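PDB 6LRF: Alr4995 protein, which is a bifunctional enzyme, AgrE, that converts arginine to ornithine as an arginine dihydrolase and acts on ornithine as an ornithine cyclodeaminase. Local coordinates for residues D13-D18 against T253-A258; Y19-W24 against H87-G92; I346-I351 against V435-I440; F380-I385 against G553-L558. All blocks are in the same frame, centred on the assembly; numbering follows the deposited sequence.

Contact 1. Residues D13-D18 against T253-A258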
# COMPACT_ATOMS: atom_id res chain seq x y z
N ASP B 13 -26.66 49.97 -16.21
CA ASP B 13 -26.31 50.76 -17.40
C ASP B 13 -24.89 50.47 -17.91
O ASP B 13 -24.63 50.55 -19.11
CB ASP B 13 -26.47 52.26 -17.11
CG ASP B 13 -27.93 52.71 -17.04
OD1 ASP B 13 -28.84 51.85 -16.95
OD2 ASP B 13 -28.18 53.94 -17.06
N HIS B 14 -23.98 50.14 -17.00
CA HIS B 14 -22.59 49.84 -17.37
C HIS B 14 -22.11 48.55 -16.72
O HIS B 14 -20.94 48.42 -16.34
CB HIS B 14 -21.68 51.00 -17.02
CG HIS B 14 -22.18 52.33 -17.51
ND1 HIS B 14 -22.38 53.41 -16.67
CD2 HIS B 14 -22.54 52.74 -18.75
CE1 HIS B 14 -22.83 54.43 -17.38
NE2 HIS B 14 -22.94 54.05 -18.64
N TYR B 15 -23.01 47.60 -16.57
CA TYR B 15 -22.66 46.32 -15.98
C TYR B 15 -21.97 45.46 -17.03
O TYR B 15 -22.32 45.49 -18.21
CB TYR B 15 -23.89 45.62 -15.41
CG TYR B 15 -23.65 44.20 -14.94
CD1 TYR B 15 -22.95 43.95 -13.76
CD2 TYR B 15 -24.14 43.12 -15.66
CE1 TYR B 15 -22.74 42.65 -13.32
CE2 TYR B 15 -23.94 41.81 -15.22
CZ TYR B 15 -23.23 41.58 -14.06
OH TYR B 15 -23.03 40.29 -13.63
N ASP B 16 -21.00 44.69 -16.56
CA ASP B 16 -20.19 43.83 -17.39
C ASP B 16 -19.39 42.94 -16.44
O ASP B 16 -19.40 43.18 -15.23
CB ASP B 16 -19.26 44.67 -18.29
CG ASP B 16 -18.60 43.86 -19.40
OD1 ASP B 16 -19.25 42.92 -19.94
OD2 ASP B 16 -17.44 44.18 -19.75
N VAL B 17 -18.73 41.92 -16.97
CA VAL B 17 -17.70 41.26 -16.20
C VAL B 17 -16.35 41.70 -16.79
O VAL B 17 -15.88 41.15 -17.78
CB VAL B 17 -17.87 39.73 -16.21
CG1 VAL B 17 -16.79 39.06 -15.37
CG2 VAL B 17 -19.24 39.35 -15.67
N ASP B 18 -15.78 42.74 -16.19
CA ASP B 18 -14.53 43.36 -16.66
C ASP B 18 -13.27 42.60 -16.25
O ASP B 18 -12.25 42.65 -16.95
CB ASP B 18 -14.41 44.79 -16.12
CG ASP B 18 -15.37 45.76 -16.78
OD1 ASP B 18 -15.79 45.50 -17.93
OD2 ASP B 18 -15.68 46.80 -16.15
N THR B 253 -29.80 35.17 -13.65
CA THR B 253 -28.63 34.39 -14.06
C THR B 253 -27.49 35.25 -14.60
O THR B 253 -26.32 34.87 -14.49
CB THR B 253 -29.01 33.34 -15.13
OG1 THR B 253 -29.54 33.99 -16.30
CG2 THR B 253 -30.05 32.35 -14.58
N GLU B 254 -27.82 36.40 -15.18
CA GLU B 254 -26.79 37.28 -15.74
C GLU B 254 -25.95 37.93 -14.64
O GLU B 254 -24.83 38.39 -14.89
CB GLU B 254 -27.44 38.37 -16.61
CG GLU B 254 -26.57 38.82 -17.77
CD GLU B 254 -26.22 37.69 -18.71
OE1 GLU B 254 -27.00 36.71 -18.81
OE2 GLU B 254 -25.15 37.77 -19.36
N PHE B 255 -26.47 37.97 -13.42
CA PHE B 255 -25.71 38.56 -12.33
C PHE B 255 -25.02 37.47 -11.54
O PHE B 255 -24.02 37.73 -10.86
CB PHE B 255 -26.60 39.43 -11.45
CG PHE B 255 -27.09 40.66 -12.14
CD1 PHE B 255 -26.26 41.77 -12.28
CD2 PHE B 255 -28.36 40.70 -12.71
CE1 PHE B 255 -26.71 42.92 -12.95
CE2 PHE B 255 -28.81 41.84 -13.38
CZ PHE B 255 -27.98 42.94 -13.49
N LEU B 256 -25.53 36.24 -11.65
CA LEU B 256 -24.85 35.09 -11.05
C LEU B 256 -23.48 34.92 -11.70
O LEU B 256 -22.60 34.29 -11.12
CB LEU B 256 -25.66 33.80 -11.20
CG LEU B 256 -26.35 33.26 -9.94
CD1 LEU B 256 -27.61 34.05 -9.63
CD2 LEU B 256 -26.66 31.76 -10.06
N LYS B 257 -23.30 35.51 -12.89
CA LYS B 257 -22.02 35.49 -13.60
C LYS B 257 -20.94 36.33 -12.94
O LYS B 257 -19.74 36.07 -13.11
CB LYS B 257 -22.19 35.97 -15.04
CG LYS B 257 -23.08 35.09 -15.91
CD LYS B 257 -23.13 35.64 -17.32
CE LYS B 257 -23.95 34.76 -18.25
NZ LYS B 257 -23.80 35.18 -19.67
N ALA B 258 -21.35 37.37 -12.20
CA ALA B 258 -20.41 38.19 -11.45
C ALA B 258 -20.37 37.79 -9.98
O ALA B 258 -19.64 38.38 -9.19
CB ALA B 258 -20.76 39.66 -11.59
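Glu254 OE2 is the best-held polar atom, gripped by two donors: the backbone N of Ser33, and Lys257 NZ, which lies 2.9 Å from Glu254 OE2 and meets it from above the carboxylate plane. With OE1 of the same group paired to Arg36, the carboxylate ties the short helix 253-256 of this GME-family (guanidine-modifying, pentein-fold) domain to the start of helix 34-49. Tyr15 reaches the secured turn from the loop 13-18. Its CG stands anti to the backbone N (chi1 172°), which extends the ring toward 253-258, and its hydroxyl donates to the main chain: Tyr15 OH is 2.9 Å from Glu254 O, in the carbonyl plane and on a lone pair. Phe255 covers one face of the tyrosine ring. Its CE1 sits above the ring centre, while the closest carbons, Tyr15 CZ and Phe255 CD1, are 3.5 Å apart; the two rings cross obliquely, with their planes at 40°. An alanine at Tyr15 would remove both ring and hydroxyl, and would probably leave the Phe255 ring poorly packed and the carbonyl of the buried Glu254 without this donor. Val17 adds a looser apolar touch, its CG2 standing 4.4 Å from Ala258 CB. Ala258 CB lies at the edge of the tyrosine ring, near its plane, 3.1 Å from Tyr15 OH.

Contact 2. Residues Y19-W24 against H87-G92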
# COMPACT_ATOMS: atom_id res chain seq x y z
N TYR B 19 -13.34 41.94 -15.10
CA TYR B 19 -12.18 41.38 -14.42
C TYR B 19 -12.61 40.15 -13.65
O TYR B 19 -13.75 39.70 -13.79
CB TYR B 19 -11.56 42.41 -13.48
CG TYR B 19 -12.60 43.25 -12.75
CD1 TYR B 19 -13.36 42.72 -11.71
CD2 TYR B 19 -12.83 44.57 -13.12
CE1 TYR B 19 -14.32 43.48 -11.06
CE2 TYR B 19 -13.78 45.34 -12.48
CZ TYR B 19 -14.52 44.79 -11.45
OH TYR B 19 -15.47 45.56 -10.82
N VAL B 20 -11.71 39.61 -12.83
CA VAL B 20 -12.04 38.50 -11.94
C VAL B 20 -11.51 38.78 -10.52
O VAL B 20 -10.30 38.99 -10.32
CB VAL B 20 -11.48 37.13 -12.47
CG1 VAL B 20 -12.03 35.96 -11.66
CG2 VAL B 20 -11.82 36.93 -13.95
N ILE B 21 -12.43 38.81 -9.55
CA ILE B 21 -12.09 39.01 -8.14
C ILE B 21 -12.83 38.03 -7.23
O ILE B 21 -12.64 38.04 -6.02
CB ILE B 21 -12.40 40.46 -7.66
CG1 ILE B 21 -13.88 40.80 -7.87
CG2 ILE B 21 -11.48 41.47 -8.33
CD1 ILE B 21 -14.33 42.09 -7.19
N ASN B 22 -13.71 37.21 -7.81
CA ASN B 22 -14.31 36.08 -7.10
C ASN B 22 -14.49 34.89 -8.06
O ASN B 22 -14.52 35.08 -9.28
CB ASN B 22 -15.64 36.49 -6.42
CG ASN B 22 -16.78 36.72 -7.40
OD1 ASN B 22 -17.22 35.81 -8.09
ND2 ASN B 22 -17.32 37.95 -7.41
N PRO B 23 -14.58 33.66 -7.52
CA PRO B 23 -14.58 32.46 -8.39
C PRO B 23 -15.74 32.38 -9.39
O PRO B 23 -15.58 31.76 -10.44
CB PRO B 23 -14.65 31.30 -7.39
CG PRO B 23 -15.20 31.90 -6.12
CD PRO B 23 -14.60 33.28 -6.10
N TRP B 24 -16.88 32.97 -9.08
CA TRP B 24 -18.02 32.93 -10.00
C TRP B 24 -17.77 33.74 -11.28
O TRP B 24 -18.47 33.56 -12.28
CB TRP B 24 -19.27 33.45 -9.31
CG TRP B 24 -19.70 32.65 -8.13
CD1 TRP B 24 -19.33 32.85 -6.83
CD2 TRP B 24 -20.59 31.53 -8.13
NE1 TRP B 24 -19.94 31.92 -6.02
CE2 TRP B 24 -20.72 31.10 -6.79
CE3 TRP B 24 -21.30 30.85 -9.13
CZ2 TRP B 24 -21.52 30.02 -6.43
CZ3 TRP B 24 -22.10 29.78 -8.77
CH2 TRP B 24 -22.20 29.37 -7.43
N HIS B 87 -10.50 44.71 -2.99
CA HIS B 87 -9.97 44.79 -4.35
C HIS B 87 -10.10 46.17 -4.95
O HIS B 87 -11.17 46.77 -4.91
CB HIS B 87 -10.68 43.78 -5.24
CG HIS B 87 -10.37 42.36 -4.90
ND1 HIS B 87 -11.30 41.51 -4.32
CD2 HIS B 87 -9.24 41.63 -5.04
CE1 HIS B 87 -10.75 40.32 -4.14
NE2 HIS B 87 -9.50 40.37 -4.57
N LYS B 88 -9.01 46.64 -5.55
CA LYS B 88 -8.97 47.95 -6.19
C LYS B 88 -10.05 48.12 -7.27
O LYS B 88 -10.46 49.24 -7.56
CB LYS B 88 -7.58 48.19 -6.78
CG LYS B 88 -7.08 47.04 -7.67
CD LYS B 88 -5.61 47.21 -8.10
CE LYS B 88 -4.97 45.85 -8.41
NZ LYS B 88 -3.47 45.90 -8.43
N GLU B 89 -10.53 47.01 -7.83
CA GLU B 89 -11.49 47.08 -8.92
C GLU B 89 -12.85 47.62 -8.46
O GLU B 89 -13.68 48.05 -9.29
CB GLU B 89 -11.68 45.70 -9.57
CG GLU B 89 -10.52 45.23 -10.46
CD GLU B 89 -9.38 44.62 -9.68
OE1 GLU B 89 -9.63 44.13 -8.56
OE2 GLU B 89 -8.22 44.62 -10.18
N ARG B 90 -13.09 47.61 -7.15
CA ARG B 90 -14.37 48.06 -6.61
C ARG B 90 -14.19 49.29 -5.74
O ARG B 90 -15.18 49.93 -5.37
CB ARG B 90 -15.07 46.94 -5.82
CG ARG B 90 -15.64 45.82 -6.69
CD ARG B 90 -16.74 45.04 -5.98
NE ARG B 90 -17.94 45.86 -5.80
CZ ARG B 90 -19.07 45.43 -5.24
NH1 ARG B 90 -19.15 44.19 -4.79
NH2 ARG B 90 -20.12 46.25 -5.12
N GLN B 91 -12.95 49.64 -5.42
CA GLN B 91 -12.69 50.78 -4.53
C GLN B 91 -13.17 52.12 -5.08
O GLN B 91 -13.47 53.04 -4.31
CB GLN B 91 -11.21 50.86 -4.19
CG GLN B 91 -10.79 49.91 -3.08
CD GLN B 91 -9.28 49.73 -2.98
OE1 GLN B 91 -8.51 50.49 -3.58
NE2 GLN B 91 -8.84 48.73 -2.21
N GLY B 92 -13.27 52.24 -6.40
CA GLY B 92 -13.72 53.49 -6.99
C GLY B 92 -15.22 53.68 -6.84
O GLY B 92 -15.74 54.77 -7.08
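Two CH-pi contacts dominate the meeting of the loop 19-24 with the short helix 88-91 in the GME-family, pentein-fold part of the chain. In the first, Glu89 CB stands 3.6 Å from the centroid of the Tyr19 ring, almost straight above its centre, while CG of the same glutamate lies over the side of the ring nearer Tyr19 CG. In the second the roles are exchanged: the loop supplies the aliphatic group, and Ile21 CB sits 3.8 Å from the centroid of the His87 ring, displaced toward the rim. Ordinary apolar contact adds to these, with Ile21 CD1 4.0 Å from Arg90 CG and the two side chains crossing at about a right angle. Bending at chi2 (82°) brings the Glu89 carboxylate over to Ile21, with Glu89 OE1 3.2 Å from Ile21 CG2. The polar ends of Tyr19 and Arg90 have their partners outside the two segments. Tyr19 OH bonds to Asp65, and the Arg90 guanidinium forms a salt bridge with Glu93 and hydrogen bonds with the side chain of Asn71 and the carbonyl of Phe68. An alanine at Tyr19 would remove the face on which Glu89 rests, and would probably loosen this glutamate as well as depriving Asp65 of a partner. No hydrogen bond crosses between the segments, so their fit depends on carbon laid over ring faces, while polar bonds to other residues hold the tyrosine and arginine.

Contact 3. Residues I346-I351 against V435-I440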
# COMPACT_ATOMS: atom_id res chain seq x y z
N ILE B 346 -5.68 29.39 19.94
CA ILE B 346 -4.54 30.00 19.27
C ILE B 346 -3.34 30.14 20.20
O ILE B 346 -2.23 29.75 19.86
CB ILE B 346 -4.90 31.38 18.68
CG1 ILE B 346 -5.90 31.24 17.53
CG2 ILE B 346 -3.66 32.14 18.24
CD1 ILE B 346 -6.63 32.54 17.18
N ILE B 347 -3.57 30.72 21.37
CA ILE B 347 -2.49 30.95 22.32
C ILE B 347 -1.86 29.62 22.77
O ILE B 347 -0.64 29.53 22.95
CB ILE B 347 -2.99 31.76 23.52
CG1 ILE B 347 -3.49 33.13 23.04
CG2 ILE B 347 -1.89 31.94 24.56
CD1 ILE B 347 -2.45 33.92 22.29
N SER B 348 -2.68 28.58 22.91
CA SER B 348 -2.16 27.25 23.25
C SER B 348 -1.19 26.76 22.19
O SER B 348 -0.14 26.20 22.51
CB SER B 348 -3.30 26.23 23.42
OG SER B 348 -4.07 26.53 24.57
N LEU B 349 -1.51 26.98 20.92
CA LEU B 349 -0.61 26.57 19.85
C LEU B 349 0.66 27.43 19.86
O LEU B 349 1.78 26.92 19.74
CB LEU B 349 -1.34 26.64 18.50
CG LEU B 349 -2.53 25.67 18.36
CD1 LEU B 349 -3.45 26.04 17.18
CD2 LEU B 349 -2.06 24.22 18.22
N LEU B 350 0.51 28.74 20.05
CA LEU B 350 1.65 29.66 20.01
C LEU B 350 2.61 29.47 21.18
O LEU B 350 3.82 29.67 21.05
CB LEU B 350 1.16 31.10 19.98
CG LEU B 350 0.48 31.54 18.69
CD1 LEU B 350 0.07 33.01 18.76
CD2 LEU B 350 1.40 31.27 17.50
N ILE B 351 2.06 29.10 22.34
CA ILE B 351 2.88 28.83 23.52
C ILE B 351 3.96 27.78 23.21
O ILE B 351 5.12 27.95 23.58
CB ILE B 351 1.99 28.38 24.70
CG1 ILE B 351 1.33 29.59 25.35
CG2 ILE B 351 2.81 27.65 25.76
CD1 ILE B 351 0.23 29.23 26.34
N VAL B 435 -6.19 26.93 34.59
CA VAL B 435 -7.24 27.11 33.58
C VAL B 435 -6.84 28.31 32.74
O VAL B 435 -5.93 29.06 33.12
CB VAL B 435 -8.64 27.34 34.18
CG1 VAL B 435 -9.06 26.14 35.03
CG2 VAL B 435 -8.65 28.62 35.00
N ASP B 436 -7.53 28.51 31.62
CA ASP B 436 -7.21 29.60 30.70
C ASP B 436 -5.78 29.43 30.15
O ASP B 436 -5.25 28.32 30.13
CB ASP B 436 -7.38 30.97 31.39
CG ASP B 436 -7.75 32.09 30.42
OD1 ASP B 436 -6.90 32.49 29.59
OD2 ASP B 436 -8.90 32.58 30.49
N VAL B 437 -5.17 30.51 29.68
CA VAL B 437 -3.90 30.41 28.97
C VAL B 437 -2.89 31.47 29.40
O VAL B 437 -1.90 31.70 28.72
CB VAL B 437 -4.10 30.51 27.42
CG1 VAL B 437 -4.93 29.33 26.89
CG2 VAL B 437 -4.78 31.84 27.05
N LEU B 438 -3.14 32.11 30.53
CA LEU B 438 -2.19 33.07 31.07
C LEU B 438 -1.09 32.40 31.89
O LEU B 438 -1.30 31.33 32.46
CB LEU B 438 -2.91 34.10 31.95
CG LEU B 438 -3.93 34.99 31.25
CD1 LEU B 438 -4.66 35.85 32.28
CD2 LEU B 438 -3.20 35.84 30.23
N GLY B 439 0.07 33.04 31.94
CA GLY B 439 1.14 32.62 32.83
C GLY B 439 1.68 31.25 32.52
O GLY B 439 1.99 30.47 33.42
N ILE B 440 1.78 30.94 31.23
CA ILE B 440 2.34 29.66 30.78
C ILE B 440 3.32 29.92 29.65
O ILE B 440 3.01 30.64 28.70
CB ILE B 440 1.24 28.70 30.30
CG1 ILE B 440 0.16 28.54 31.36
CG2 ILE B 440 1.85 27.32 29.93
CD1 ILE B 440 -1.20 28.18 30.82
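Val437 forms the tight part of this contact, driving its branched side chain at one flank of helix 340-352. Its CG2 occupies the crowded position between backbone N and carbonyl carbon, and from there meets the methyl branch of Ile347 crosswise, with Ile347 CG2 3.8 Å from Val437 CG2; the two side chains cross at about a right angle. One turn further along the helix, Ile351 extends its longer branch over the loop: Ile351 CD1 lies 4.1 Å from Ile440 CB and 4.0 Å from Val437 O, so it covers main chain as much as side chain. Ile347, Ile351, Val437 and Ile440 are all buried. The loop 435-440 runs from strand 432-435, next to one edge of a seven-stranded mixed sheet, to strand 440-442, which is the opposite edge within the chain. So short a connection implies that the sheet curls, bringing its edges near each other, and helix 340-352 packs on the connection. The unusual positive phi at Asp436 (62°) is braced locally, since Val437 N donates to Asp436 OD1 at 2.6 Å, on its anti lone pair, while OD2 of the same carboxylate bonds to His340. The looser side lies at Ser348, which is partly exposed. Only its hydroxyl touches the loop, with Ser348 OG 3.7 Å from Val437 CG1, a van der Waals contact with a methyl; the hydroxyl hydrogen-bonds to the carbonyl of Glu344 one turn back in its own helix.

Contact 4. Residues F380-I385 against G553-L558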
# COMPACT_ATOMS: atom_id res chain seq x y z
N PHE B 380 -9.61 23.85 31.82
CA PHE B 380 -8.25 23.48 32.23
C PHE B 380 -7.30 23.54 31.03
O PHE B 380 -7.67 23.21 29.90
CB PHE B 380 -8.22 22.08 32.87
CG PHE B 380 -8.59 20.97 31.93
CD1 PHE B 380 -9.92 20.74 31.60
CD2 PHE B 380 -7.61 20.14 31.38
CE1 PHE B 380 -10.27 19.72 30.73
CE2 PHE B 380 -7.96 19.10 30.52
CZ PHE B 380 -9.29 18.90 30.19
N TYR B 381 -6.08 24.00 31.28
CA TYR B 381 -5.09 24.02 30.24
C TYR B 381 -4.62 22.59 29.97
O TYR B 381 -4.48 21.77 30.89
CB TYR B 381 -3.93 24.93 30.63
CG TYR B 381 -2.72 24.79 29.74
CD1 TYR B 381 -2.61 25.48 28.54
CD2 TYR B 381 -1.65 23.99 30.14
CE1 TYR B 381 -1.46 25.34 27.72
CE2 TYR B 381 -0.52 23.85 29.34
CZ TYR B 381 -0.43 24.51 28.14
OH TYR B 381 0.73 24.34 27.40
N VAL B 382 -4.40 22.28 28.69
CA VAL B 382 -3.97 20.95 28.28
C VAL B 382 -2.47 20.91 28.01
O VAL B 382 -1.98 21.60 27.13
CB VAL B 382 -4.73 20.48 27.02
CG1 VAL B 382 -4.25 19.06 26.61
CG2 VAL B 382 -6.22 20.48 27.29
N SER B 383 -1.75 20.08 28.76
CA SER B 383 -0.30 20.04 28.65
C SER B 383 0.17 19.38 27.36
O SER B 383 -0.56 18.63 26.70
CB SER B 383 0.30 19.30 29.85
OG SER B 383 -0.23 17.99 29.87
N THR B 384 1.41 19.69 27.01
CA THR B 384 2.06 19.20 25.79
C THR B 384 3.24 18.32 26.20
O THR B 384 3.49 18.13 27.40
CB THR B 384 2.55 20.36 24.92
OG1 THR B 384 3.61 21.05 25.58
CG2 THR B 384 1.41 21.36 24.68
N ILE B 385 4.00 17.81 25.24
CA ILE B 385 5.18 17.03 25.60
C ILE B 385 6.34 17.92 26.06
O ILE B 385 7.33 17.42 26.60
CB ILE B 385 5.69 16.15 24.44
CG1 ILE B 385 6.26 17.02 23.31
CG2 ILE B 385 4.58 15.22 23.93
CD1 ILE B 385 6.89 16.22 22.16
N GLY B 553 -5.91 20.10 17.96
CA GLY B 553 -7.21 19.54 18.28
C GLY B 553 -7.29 18.80 19.62
O GLY B 553 -8.35 18.26 19.97
N HIS B 554 -6.20 18.79 20.38
CA HIS B 554 -6.19 18.01 21.62
C HIS B 554 -7.15 18.62 22.64
O HIS B 554 -7.82 17.90 23.38
CB HIS B 554 -4.77 17.90 22.18
CG HIS B 554 -3.93 16.87 21.49
ND1 HIS B 554 -3.70 15.61 22.01
CD2 HIS B 554 -3.28 16.89 20.30
CE1 HIS B 554 -2.94 14.92 21.19
NE2 HIS B 554 -2.67 15.67 20.14
N ARG B 555 -7.26 19.95 22.66
CA ARG B 555 -8.14 20.64 23.59
C ARG B 555 -9.60 20.17 23.47
O ARG B 555 -10.23 19.82 24.48
CB ARG B 555 -8.04 22.17 23.39
CG ARG B 555 -6.74 22.79 23.97
CD ARG B 555 -6.67 24.30 23.71
NE ARG B 555 -7.81 25.02 24.29
CZ ARG B 555 -7.83 25.50 25.52
NH1 ARG B 555 -6.78 25.35 26.32
NH2 ARG B 555 -8.90 26.15 25.97
N HIS B 556 -10.14 20.15 22.25
CA HIS B 556 -11.51 19.69 22.04
C HIS B 556 -11.67 18.23 22.49
O HIS B 556 -12.70 17.86 23.07
CB HIS B 556 -11.91 19.83 20.57
CG HIS B 556 -12.28 21.23 20.17
ND1 HIS B 556 -12.89 21.53 18.97
CD2 HIS B 556 -12.13 22.41 20.82
CE1 HIS B 556 -13.11 22.83 18.90
NE2 HIS B 556 -12.66 23.39 20.00
N HIS B 557 -10.65 17.42 22.22
CA HIS B 557 -10.67 16.00 22.56
C HIS B 557 -10.69 15.75 24.08
O HIS B 557 -11.53 15.01 24.60
CB HIS B 557 -9.47 15.31 21.94
CG HIS B 557 -9.62 13.84 21.79
ND1 HIS B 557 -10.50 13.26 20.89
CD2 HIS B 557 -9.00 12.81 22.42
CE1 HIS B 557 -10.41 11.94 20.97
NE2 HIS B 557 -9.51 11.64 21.89
N LEU B 558 -9.74 16.37 24.77
CA LEU B 558 -9.64 16.30 26.23
C LEU B 558 -10.86 16.92 26.91
O LEU B 558 -11.31 16.42 27.94
CB LEU B 558 -8.37 16.99 26.71
CG LEU B 558 -7.16 16.08 26.91
CD1 LEU B 558 -7.39 15.17 28.12
CD2 LEU B 558 -6.90 15.25 25.65
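The first turn of helix 554-567, in the Rossmann-type region of the chain, packs here against the extended loop 380-385 that leads into strand 388-392. Val382 carries the centre of the contact. With CG1 anti to the backbone N (chi1 -180°), it spreads its two methyls toward the helix: Val382 CG2 is 4.1 Å from Leu558 CB and also lies 4.1 Å from Arg555 CG, while Val382 CG1 approaches Leu558 CG. Phe380 closes on the same leucine from another direction. Its CG takes the crowded position between N and the carbonyl carbon (chi1 65°), and the ring points its tip at the helix, so that Phe380 CZ stands 4.1 Å from Leu558 CB with Leu558 O at the ring edge, near its plane. The aliphatic part of Arg555 runs past Val382 and then bends at chi3 (58°), bringing its guanidinium beside the main chain of Phe380 and Tyr381. Arg555 NH1 is 4.3 Å from Phe380 O, and no hydrogen bond links the two segments; NH2 makes long, weak ion pairs with Asp379 and Glu344. Helix 554-567, which starts just after Gly553, belongs to the connection between strands 519-523 and 594-597, parallel neighbours in the six-stranded sheet, as is typical of the helices that connect parallel strands in a Rossmann-like alpha/beta fold.

How the contacts relate
Contacts 1 and 2 lie together in the GME-family part of the chain, with centres 12 Å apart, and share the loop between strand 6-9 and helix 34-49; Asn22 ND2 probably hydrogen-bonds to Ala258 O between them. Contact 1 is buried and combines a hydrogen bond with ring packing, whereas contact 2 is nearer the surface and relies on CH-pi contacts. Contacts 3 and 4 form a second pair, with centres 11 Å apart and 38 to 49 Å from those of the first pair. Both are buried, largely apolar and without hydrogen bonds between their segments. They meet where Ser348 touches Arg555 and Ile440 packs on Tyr381, joining helix 340-352 and the curled sheet to the Rossmann-type region.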